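Side-chain contacts in pilin (Streptococcus pyogenes serotype M1, PDB 3GLD), which builds the shaft of the pilus, its subunits stacking head to tail and joined by intermolecular isopeptide bonds, for adhesion to host cells, aggregation and biofilm formation: residues A[70-75]-A[190-195]; A[197-202]-A[218-223]. The protein carries 2 engineered substitutions. One frame throughout, in Å; residues are numbered along the deposited sequence.

Contact 1 of 2, residues A[70-75]-A[190-195]; sequences YTNSDK and YYKASE
N72 reaches from the short 3-10 turn 72-74 into the loop 190-195 and makes both direct hydrogen bonds of the contact. At its base, CB lies against the carboxylate of E195, 3.4 Å from CD. The next atom, CG, belongs to an amide that stacks on this carboxylate, their planes 29° apart. The bend of the E195 chain at chi2 (-64°) turns its carboxylate against the asparagine, while its CG lies 3.5 Å from OD1 of N72. Farther out, the amide works with both ends. OD1 accepts the backbone N-H of K192 at 3.2 Å, the donor tilted from the carbonyl plane, while the CB and CG of K192 lie alongside the same oxygen. ND2 donates to the backbone O of Y190 at 3.0 Å, an acceptor almost in the amide plane, with a nearly straight N-H...O angle of 163°. As ND2 also hydrogen-bonds to the carbonyl O of I34, three partners fix the flip of this buried amide. ND2 also lies 3.9 Å from CD1 of Y191, approaching the ring obliquely, although the amide and ring planes are almost parallel. A water adds an indirect link, donating to O of N72 and to OE1 of E195. The type II turn from K192 to E195 brings the backbone N of K192 and the E195 side chain to the same asparagine. This is an interdomain contact: the loop between strands 65-70 and 80-86 of the N-terminal domain meets the loop between strands 179-185 and 196-202 of the C-terminal domain, with Y191 also packing on P35 and on P236 of strand 229-236.

Contact 2 of 2, residues A[197-202]-A[218-223]; sequences VMIEKT and QLYHFT
The two strands face each other across a gap rather than pairing edge to edge, with I199 and Y220 10.1 Å apart between CA atoms and K201 and F222 9.0 Å, so side chains bridge the space. I199 and Y220 approach from opposite directions. CD1 of I199 sits over one face of the phenol ring, 3.7 Å from its centroid and 16° off the normal, a CH-pi contact displaced slightly toward the rim. The isoleucine chain is extended at chi2 (179°), which carries CD1 out over the ring, while the other branch, CG2, lies 3.6 Å from OH of Y220. That hydroxyl is hydrogen-bonded to OG1 of T212, on the strand that pairs with 196-202, and this bond holds the far end of the ring. Two residues along, K201 stretches across with every side-chain torsion close to 180°, and its NZ donates to the backbone O of T223 at 2.6 Å. NZ approaches from above the carbonyl plane, 41° out of it. A water accepts from both NZ of K201 and N of T223, so the ammonium group grips the T223 backbone directly and through solvent. OG1 of T223 is itself hydrogen-bonded to OD1 of D178. Apolar packing over the ring thus gives way to a polar link toward T223, whose side chain is about 9 Å from that of E245, the residue that promotes isopeptide formation in this domain. Strands of two sheets that face each other and meet through side chains are characteristic of a beta sandwich, here the C-terminal, transthyretin-clan domain of the pilin.

Overall arrangement
From the N terminus, the chain first builds the domain that contains 70-75, then crosses along the long strand 151-169 into the second domain, where 190-195 comes back to the loop after strand 65-70. Contact 1 thus closes a loop of 114 residues across the domain boundary. Strand 196-202 follows directly, and contact 2 closes a much shorter loop, with strand 210-215 in its 15-residue interval. The two neither nest nor cross: they run in series, their segments adjoining in sequence and their centres 19 Å apart. Contact 1 ties one domain to the other, while contact 2 joins the facing sheets within the C-terminal domain.

Contact 1 of 2, residues A[70-75]-A[190-195]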
ATOM      1  N   TYR A  70       0.111   2.986   9.313  1.00 29.63           N
ATOM      2  CA  TYR A  70      -0.845   1.991   8.843  1.00 29.07           C
ATOM      3  C   TYR A  70      -0.528   0.647   9.505  1.00 29.38           C
ATOM      4  O   TYR A  70       0.626   0.379   9.855  1.00 29.32           O
ATOM      5  CB  TYR A  70      -0.779   1.884   7.311  1.00 28.87           C
ATOM      6  CG  TYR A  70      -1.452   3.034   6.595  1.00 28.42           C
ATOM      7  CD1 TYR A  70      -2.786   2.954   6.221  1.00 26.59           C
ATOM      8  CD2 TYR A  70      -0.761   4.215   6.323  1.00 28.69           C
ATOM      9  CE1 TYR A  70      -3.414   3.990   5.581  1.00 27.14           C
ATOM     10  CE2 TYR A  70      -1.390   5.284   5.675  1.00 29.19           C
ATOM     11  CZ  TYR A  70      -2.720   5.152   5.312  1.00 29.03           C
ATOM     12  OH  TYR A  70      -3.375   6.175   4.673  1.00 30.41           O
ATOM     13  N   THR A  71      -1.550  -0.181   9.706  1.00 29.88           N
ATOM     14  CA  THR A  71      -1.353  -1.574  10.169  1.00 30.18           C
ATOM     15  C   THR A  71      -2.252  -2.521   9.407  1.00 29.07           C
ATOM     16  O   THR A  71      -3.180  -2.093   8.722  1.00 28.52           O
ATOM     17  CB  THR A  71      -1.688  -1.806  11.679  1.00 30.51           C
ATOM     18  OG1 THR A  71      -2.959  -1.219  11.982  1.00 31.76           O
ATOM     19  CG2 THR A  71      -0.609  -1.287  12.602  1.00 31.62           C
ATOM     20  N   ASN A  72      -2.002  -3.822   9.555  1.00 29.57           N
ATOM     21  CA  ASN A  72      -2.845  -4.839   8.898  1.00 29.57           C
ATOM     22  C   ASN A  72      -4.330  -4.638   9.225  1.00 29.95           C
ATOM     23  O   ASN A  72      -5.192  -4.827   8.363  1.00 29.38           O
ATOM     24  CB  ASN A  72      -2.391  -6.267   9.271  1.00 29.27           C
ATOM     25  CG  ASN A  72      -0.959  -6.591   8.804  1.00 29.21           C
ATOM     26  OD1 ASN A  72      -0.300  -7.435   9.400  1.00 29.57           O
ATOM     27  ND2 ASN A  72      -0.480  -5.919   7.746  1.00 28.48           N
ATOM     28  N   SER A  73      -4.619  -4.227  10.466  1.00 30.76           N
ATOM     29  CA  SER A  73      -6.006  -4.077  10.940  1.00 31.71           C
ATOM     30  C   SER A  73      -6.784  -2.926  10.289  1.00 32.01           C
ATOM     31  O   SER A  73      -8.008  -2.842  10.418  1.00 31.71           O
ATOM     32  CB  SER A  73      -6.059  -3.998  12.486  1.00 32.41           C
ATOM     33  OG  SER A  73      -5.431  -2.806  12.952  1.00 33.34           O
ATOM     34  N   ASP A  74      -6.087  -2.047   9.572  1.00 32.92           N
ATOM     35  CA  ASP A  74      -6.756  -1.003   8.790  1.00 33.89           C
ATOM     36  C   ASP A  74      -7.533  -1.537   7.599  1.00 34.77           C
ATOM     37  O   ASP A  74      -8.443  -0.864   7.098  1.00 34.70           O
ATOM     38  CB  ASP A  74      -5.753   0.031   8.274  1.00 34.29           C
ATOM     39  CG  ASP A  74      -5.164   0.866   9.374  1.00 35.60           C
ATOM     40  OD1 ASP A  74      -5.910   1.265  10.306  1.00 37.39           O
ATOM     41  OD2 ASP A  74      -3.944   1.111   9.306  1.00 36.56           O
ATOM     42  N   LYS A  75      -7.170  -2.731   7.122  1.00 35.20           N
ATOM     43  CA  LYS A  75      -7.907  -3.332   6.015  1.00 36.32           C
ATOM     44  C   LYS A  75      -9.417  -3.253   6.234  1.00 36.84           C
ATOM     45  O   LYS A  75      -9.908  -3.556   7.322  1.00 36.38           O
ATOM     46  CB  LYS A  75      -7.475  -4.788   5.767  1.00 36.53           C
ATOM     47  CG  LYS A  75      -8.101  -5.374   4.516  1.00 36.88           C
ATOM     48  CD  LYS A  75      -7.904  -6.876   4.417  1.00 39.62           C
ATOM     49  CE  LYS A  75      -8.360  -7.359   3.048  1.00 40.80           C
ATOM     50  NZ  LYS A  75      -8.650  -8.817   3.051  1.00 43.63           N
ATOM     51  N   TYR A 190       5.796  -6.405   7.163  1.00 27.42           N
ATOM     52  CA  TYR A 190       4.662  -5.734   6.535  1.00 27.06           C
ATOM     53  C   TYR A 190       3.333  -6.488   6.641  1.00 26.92           C
ATOM     54  O   TYR A 190       2.252  -5.876   6.631  1.00 26.59           O
ATOM     55  CB  TYR A 190       4.970  -5.439   5.050  1.00 27.07           C
ATOM     56  CG  TYR A 190       6.266  -4.678   4.836  1.00 28.25           C
ATOM     57  CD1 TYR A 190       6.403  -3.350   5.249  1.00 26.76           C
ATOM     58  CD2 TYR A 190       7.355  -5.289   4.226  1.00 29.34           C
ATOM     59  CE1 TYR A 190       7.597  -2.659   5.055  1.00 27.73           C
ATOM     60  CE2 TYR A 190       8.554  -4.610   4.022  1.00 28.27           C
ATOM     61  CZ  TYR A 190       8.666  -3.295   4.438  1.00 29.11           C
ATOM     62  OH  TYR A 190       9.858  -2.642   4.220  1.00 27.50           O
ATOM     63  N   TYR A 191       3.415  -7.812   6.757  1.00 26.54           N
ATOM     64  CA  TYR A 191       2.244  -8.676   6.754  1.00 26.75           C
ATOM     65  C   TYR A 191       2.465  -9.830   7.730  1.00 27.29           C
ATOM     66  O   TYR A 191       3.310 -10.697   7.496  1.00 26.75           O
ATOM     67  CB  TYR A 191       1.999  -9.199   5.317  1.00 26.55           C
ATOM     68  CG  TYR A 191       1.844  -8.074   4.324  1.00 25.62           C
ATOM     69  CD1 TYR A 191       0.674  -7.312   4.285  1.00 24.97           C
ATOM     70  CD2 TYR A 191       2.876  -7.751   3.443  1.00 23.45           C
ATOM     71  CE1 TYR A 191       0.542  -6.240   3.390  1.00 24.85           C
ATOM     72  CE2 TYR A 191       2.755  -6.695   2.564  1.00 25.86           C
ATOM     73  CZ  TYR A 191       1.585  -5.948   2.539  1.00 24.78           C
ATOM     74  OH  TYR A 191       1.451  -4.919   1.652  1.00 25.17           O
ATOM     75  N   LYS A 192       1.714  -9.828   8.829  1.00 27.96           N
ATOM     76  CA  LYS A 192       2.001 -10.719   9.952  1.00 29.17           C
ATOM     77  C   LYS A 192       1.353 -12.070   9.790  1.00 28.78           C
ATOM     78  O   LYS A 192       0.437 -12.238   8.983  1.00 28.91           O
ATOM     79  CB  LYS A 192       1.545 -10.091  11.278  1.00 29.40           C
ATOM     80  CG  LYS A 192       2.272  -8.796  11.644  1.00 33.50           C
ATOM     81  CD  LYS A 192       3.711  -9.049  12.104  1.00 38.54           C
ATOM     82  CE  LYS A 192       4.299  -7.790  12.763  1.00 41.58           C
ATOM     83  NZ  LYS A 192       5.620  -8.055  13.427  1.00 42.70           N
ATOM     84  N   ALA A 193       1.819 -13.022  10.582  1.00 29.50           N
ATOM     85  CA  ALA A 193       1.246 -14.357  10.602  1.00 29.86           C
ATOM     86  C   ALA A 193      -0.256 -14.255  10.833  1.00 30.64           C
ATOM     87  O   ALA A 193      -0.725 -13.355  11.542  1.00 30.62           O
ATOM     88  CB  ALA A 193       1.897 -15.190  11.671  1.00 29.79           C
ATOM     89  N   SER A 194      -1.002 -15.153  10.190  1.00 31.13           N
ATOM     90  CA  SER A 194      -2.450 -15.282  10.364  1.00 31.68           C
ATOM     91  C   SER A 194      -3.303 -14.302   9.576  1.00 31.75           C
ATOM     92  O   SER A 194      -4.515 -14.508   9.486  1.00 31.90           O
ATOM     93  CB  SER A 194      -2.851 -15.274  11.850  1.00 32.18           C
ATOM     94  OG  SER A 194      -2.692 -16.573  12.385  1.00 34.67           O
ATOM     95  N   GLU A 195      -2.695 -13.247   9.006  1.00 31.21           N
ATOM     96  CA  GLU A 195      -3.376 -12.438   7.990  1.00 30.64           C
ATOM     97  C   GLU A 195      -3.894 -13.360   6.884  1.00 29.18           C
ATOM     98  O   GLU A 195      -3.235 -14.308   6.543  1.00 29.11           O
ATOM     99  CB  GLU A 195      -2.427 -11.403   7.381  1.00 31.36           C
ATOM    100  CG  GLU A 195      -2.228 -10.173   8.254  1.00 33.92           C
ATOM    101  CD  GLU A 195      -3.517  -9.381   8.425  1.00 37.74           C
ATOM    102  OE1 GLU A 195      -4.031  -8.851   7.407  1.00 39.34           O
ATOM    103  OE2 GLU A 195      -4.012  -9.291   9.581  1.00 37.27           O
TER
HETATM  104  O   HOH W   1      -4.386  -6.065   6.041  1.00 37.53           O

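Contact 2 of 2, residues A[197-202]-A[218-223]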
ATOM      1  N   VAL A 197      -5.289 -14.241   2.937  1.00 27.56           N
ATOM      2  CA  VAL A 197      -5.343 -13.895   1.524  1.00 26.72           C
ATOM      3  C   VAL A 197      -6.408 -14.729   0.818  1.00 26.40           C
ATOM      4  O   VAL A 197      -6.699 -15.879   1.226  1.00 26.82           O
ATOM      5  CB  VAL A 197      -3.979 -14.071   0.785  1.00 27.39           C
ATOM      6  CG1 VAL A 197      -2.888 -13.247   1.467  1.00 28.80           C
ATOM      7  CG2 VAL A 197      -3.586 -15.528   0.679  1.00 26.67           C
ATOM      8  N   MET A 198      -6.980 -14.151  -0.230  1.00 24.95           N
ATOM      9  CA  MET A 198      -8.084 -14.753  -0.931  1.00 25.70           C
ATOM     10  C   MET A 198      -7.567 -15.672  -2.034  1.00 25.78           C
ATOM     11  O   MET A 198      -6.666 -15.302  -2.794  1.00 24.84           O
ATOM     12  CB  MET A 198      -8.968 -13.692  -1.552  1.00 25.47           C
ATOM     13  CG  MET A 198      -9.550 -12.725  -0.533  1.00 28.31           C
ATOM     14  SD  MET A 198     -10.259 -11.272  -1.321  1.00 32.42           S
ATOM     15  CE  MET A 198     -11.805 -11.885  -1.980  1.00 30.73           C
ATOM     16  N   ILE A 199      -8.173 -16.852  -2.120  1.00 25.35           N
ATOM     17  CA  ILE A 199      -7.823 -17.848  -3.127  1.00 25.94           C
ATOM     18  C   ILE A 199      -9.071 -18.273  -3.901  1.00 26.52           C
ATOM     19  O   ILE A 199     -10.111 -18.564  -3.289  1.00 26.43           O
ATOM     20  CB  ILE A 199      -7.123 -19.051  -2.468  1.00 25.60           C
ATOM     21  CG1 ILE A 199      -5.759 -18.593  -1.941  1.00 25.05           C
ATOM     22  CG2 ILE A 199      -6.951 -20.234  -3.484  1.00 26.38           C
ATOM     23  CD1 ILE A 199      -4.955 -19.646  -1.256  1.00 24.91           C
ATOM     24  N   GLU A 200      -8.968 -18.291  -5.231  1.00 26.06           N
ATOM     25  CA  GLU A 200     -10.040 -18.751  -6.112  1.00 27.80           C
ATOM     26  C   GLU A 200      -9.576 -20.002  -6.836  1.00 27.31           C
ATOM     27  O   GLU A 200      -8.516 -19.977  -7.432  1.00 27.37           O
ATOM     28  CB  GLU A 200     -10.397 -17.706  -7.183  1.00 28.03           C
ATOM     29  CG  GLU A 200     -11.144 -16.482  -6.686  1.00 34.10           C
ATOM     30  CD  GLU A 200     -11.533 -15.518  -7.825  1.00 40.07           C
ATOM     31  OE1 GLU A 200     -11.193 -15.791  -9.006  1.00 41.37           O
ATOM     32  OE2 GLU A 200     -12.170 -14.483  -7.529  1.00 42.36           O
ATOM     33  N   LYS A 201     -10.364 -21.083  -6.770  1.00 27.21           N
ATOM     34  CA  LYS A 201     -10.074 -22.314  -7.494  1.00 26.47           C
ATOM     35  C   LYS A 201     -11.022 -22.446  -8.670  1.00 26.56           C
ATOM     36  O   LYS A 201     -12.243 -22.346  -8.499  1.00 26.34           O
ATOM     37  CB  LYS A 201     -10.183 -23.557  -6.578  1.00 27.43           C
ATOM     38  CG  LYS A 201      -9.944 -24.876  -7.335  1.00 27.39           C
ATOM     39  CD  LYS A 201      -9.803 -26.084  -6.398  1.00 29.01           C
ATOM     40  CE  LYS A 201      -9.951 -27.367  -7.205  1.00 29.24           C
ATOM     41  NZ  LYS A 201      -9.646 -28.600  -6.438  1.00 27.97           N
ATOM     42  N   THR A 202     -10.453 -22.669  -9.859  1.00 27.05           N
ATOM     43  CA  THR A 202     -11.222 -22.828 -11.098  1.00 28.58           C
ATOM     44  C   THR A 202     -11.133 -24.272 -11.601  1.00 30.26           C
ATOM     45  O   THR A 202     -10.049 -24.844 -11.667  1.00 29.36           O
ATOM     46  CB  THR A 202     -10.722 -21.842 -12.178  1.00 28.94           C
ATOM     47  OG1 THR A 202     -10.816 -20.512 -11.655  1.00 26.91           O
ATOM     48  CG2 THR A 202     -11.541 -21.934 -13.470  1.00 28.92           C
ATOM     49  N   GLN A 218       0.857 -20.346   7.527  1.00 31.09           N
ATOM     50  CA  GLN A 218       0.110 -21.598   7.688  1.00 30.61           C
ATOM     51  C   GLN A 218      -0.031 -22.305   6.326  1.00 29.43           C
ATOM     52  O   GLN A 218      -0.633 -21.757   5.394  1.00 28.48           O
ATOM     53  CB  GLN A 218      -1.270 -21.307   8.280  1.00 30.82           C
ATOM     54  CG  GLN A 218      -2.102 -22.551   8.611  1.00 35.20           C
ATOM     55  CD  GLN A 218      -3.349 -22.226   9.425  1.00 40.43           C
ATOM     56  OE1 GLN A 218      -3.314 -21.383  10.322  1.00 43.59           O
ATOM     57  NE2 GLN A 218      -4.455 -22.893   9.112  1.00 43.37           N
ATOM     58  N   LEU A 219       0.499 -23.527   6.236  1.00 28.60           N
ATOM     59  CA  LEU A 219       0.404 -24.352   5.009  1.00 27.91           C
ATOM     60  C   LEU A 219      -1.029 -24.446   4.513  1.00 27.13           C
ATOM     61  O   LEU A 219      -1.934 -24.786   5.268  1.00 27.68           O
ATOM     62  CB  LEU A 219       0.981 -25.763   5.244  1.00 28.02           C
ATOM     63  CG  LEU A 219       1.000 -26.842   4.146  1.00 27.87           C
ATOM     64  CD1 LEU A 219       1.710 -26.380   2.892  1.00 28.67           C
ATOM     65  CD2 LEU A 219       1.679 -28.095   4.685  1.00 28.50           C
ATOM     66  N   TYR A 220      -1.232 -24.134   3.246  1.00 26.15           N
ATOM     67  CA  TYR A 220      -2.550 -24.198   2.660  1.00 26.58           C
ATOM     68  C   TYR A 220      -2.620 -25.410   1.732  1.00 27.34           C
ATOM     69  O   TYR A 220      -1.874 -25.485   0.756  1.00 27.33           O
ATOM     70  CB  TYR A 220      -2.816 -22.911   1.866  1.00 26.75           C
ATOM     71  CG  TYR A 220      -4.087 -22.941   1.045  1.00 25.28           C
ATOM     72  CD1 TYR A 220      -5.332 -22.750   1.645  1.00 25.68           C
ATOM     73  CD2 TYR A 220      -4.042 -23.155  -0.326  1.00 24.28           C
ATOM     74  CE1 TYR A 220      -6.506 -22.793   0.894  1.00 26.88           C
ATOM     75  CE2 TYR A 220      -5.199 -23.188  -1.077  1.00 24.38           C
ATOM     76  CZ  TYR A 220      -6.419 -23.003  -0.467  1.00 26.44           C
ATOM     77  OH  TYR A 220      -7.554 -23.028  -1.232  1.00 29.98           O
ATOM     78  N   HIS A 221      -3.532 -26.341   2.027  1.00 27.75           N
ATOM     79  CA  HIS A 221      -3.701 -27.553   1.218  1.00 27.22           C
ATOM     80  C   HIS A 221      -4.712 -27.371   0.102  1.00 26.18           C
ATOM     81  O   HIS A 221      -5.785 -26.798   0.311  1.00 25.48           O
ATOM     82  CB  HIS A 221      -4.141 -28.743   2.095  1.00 27.89           C
ATOM     83  CG  HIS A 221      -3.203 -29.046   3.225  1.00 31.51           C
ATOM     84  ND1 HIS A 221      -2.017 -29.730   3.048  1.00 33.89           N
ATOM     85  CD2 HIS A 221      -3.274 -28.753   4.546  1.00 32.81           C
ATOM     86  CE1 HIS A 221      -1.402 -29.848   4.211  1.00 34.72           C
ATOM     87  NE2 HIS A 221      -2.141 -29.259   5.135  1.00 34.05           N
ATOM     88  N   PHE A 222      -4.380 -27.900  -1.079  1.00 25.59           N
ATOM     89  CA  PHE A 222      -5.286 -27.874  -2.218  1.00 25.54           C
ATOM     90  C   PHE A 222      -5.004 -28.988  -3.226  1.00 25.29           C
ATOM     91  O   PHE A 222      -3.953 -29.635  -3.180  1.00 25.45           O
ATOM     92  CB  PHE A 222      -5.317 -26.487  -2.916  1.00 25.28           C
ATOM     93  CG  PHE A 222      -4.044 -26.108  -3.602  1.00 25.30           C
ATOM     94  CD1 PHE A 222      -2.978 -25.551  -2.885  1.00 23.47           C
ATOM     95  CD2 PHE A 222      -3.920 -26.250  -4.984  1.00 24.48           C
ATOM     96  CE1 PHE A 222      -1.804 -25.160  -3.535  1.00 21.98           C
ATOM     97  CE2 PHE A 222      -2.753 -25.873  -5.640  1.00 23.68           C
ATOM     98  CZ  PHE A 222      -1.687 -25.335  -4.922  1.00 22.94           C
ATOM     99  N   THR A 223      -5.956 -29.196  -4.131  1.00 25.11           N
ATOM    100  CA  THR A 223      -5.817 -30.220  -5.153  1.00 24.61           C
ATOM    101  C   THR A 223      -6.185 -29.645  -6.496  1.00 23.84           C
ATOM    102  O   THR A 223      -7.044 -28.767  -6.588  1.00 24.68           O
ATOM    103  CB  THR A 223      -6.724 -31.466  -4.877  1.00 24.52           C
ATOM    104  OG1 THR A 223      -8.106 -31.077  -4.912  1.00 27.01           O
ATOM    105  CG2 THR A 223      -6.435 -32.086  -3.530  1.00 25.01           C
TER
HETATM  106  O   HOH W   2      -8.593 -27.784  -3.556  1.00 27.08           O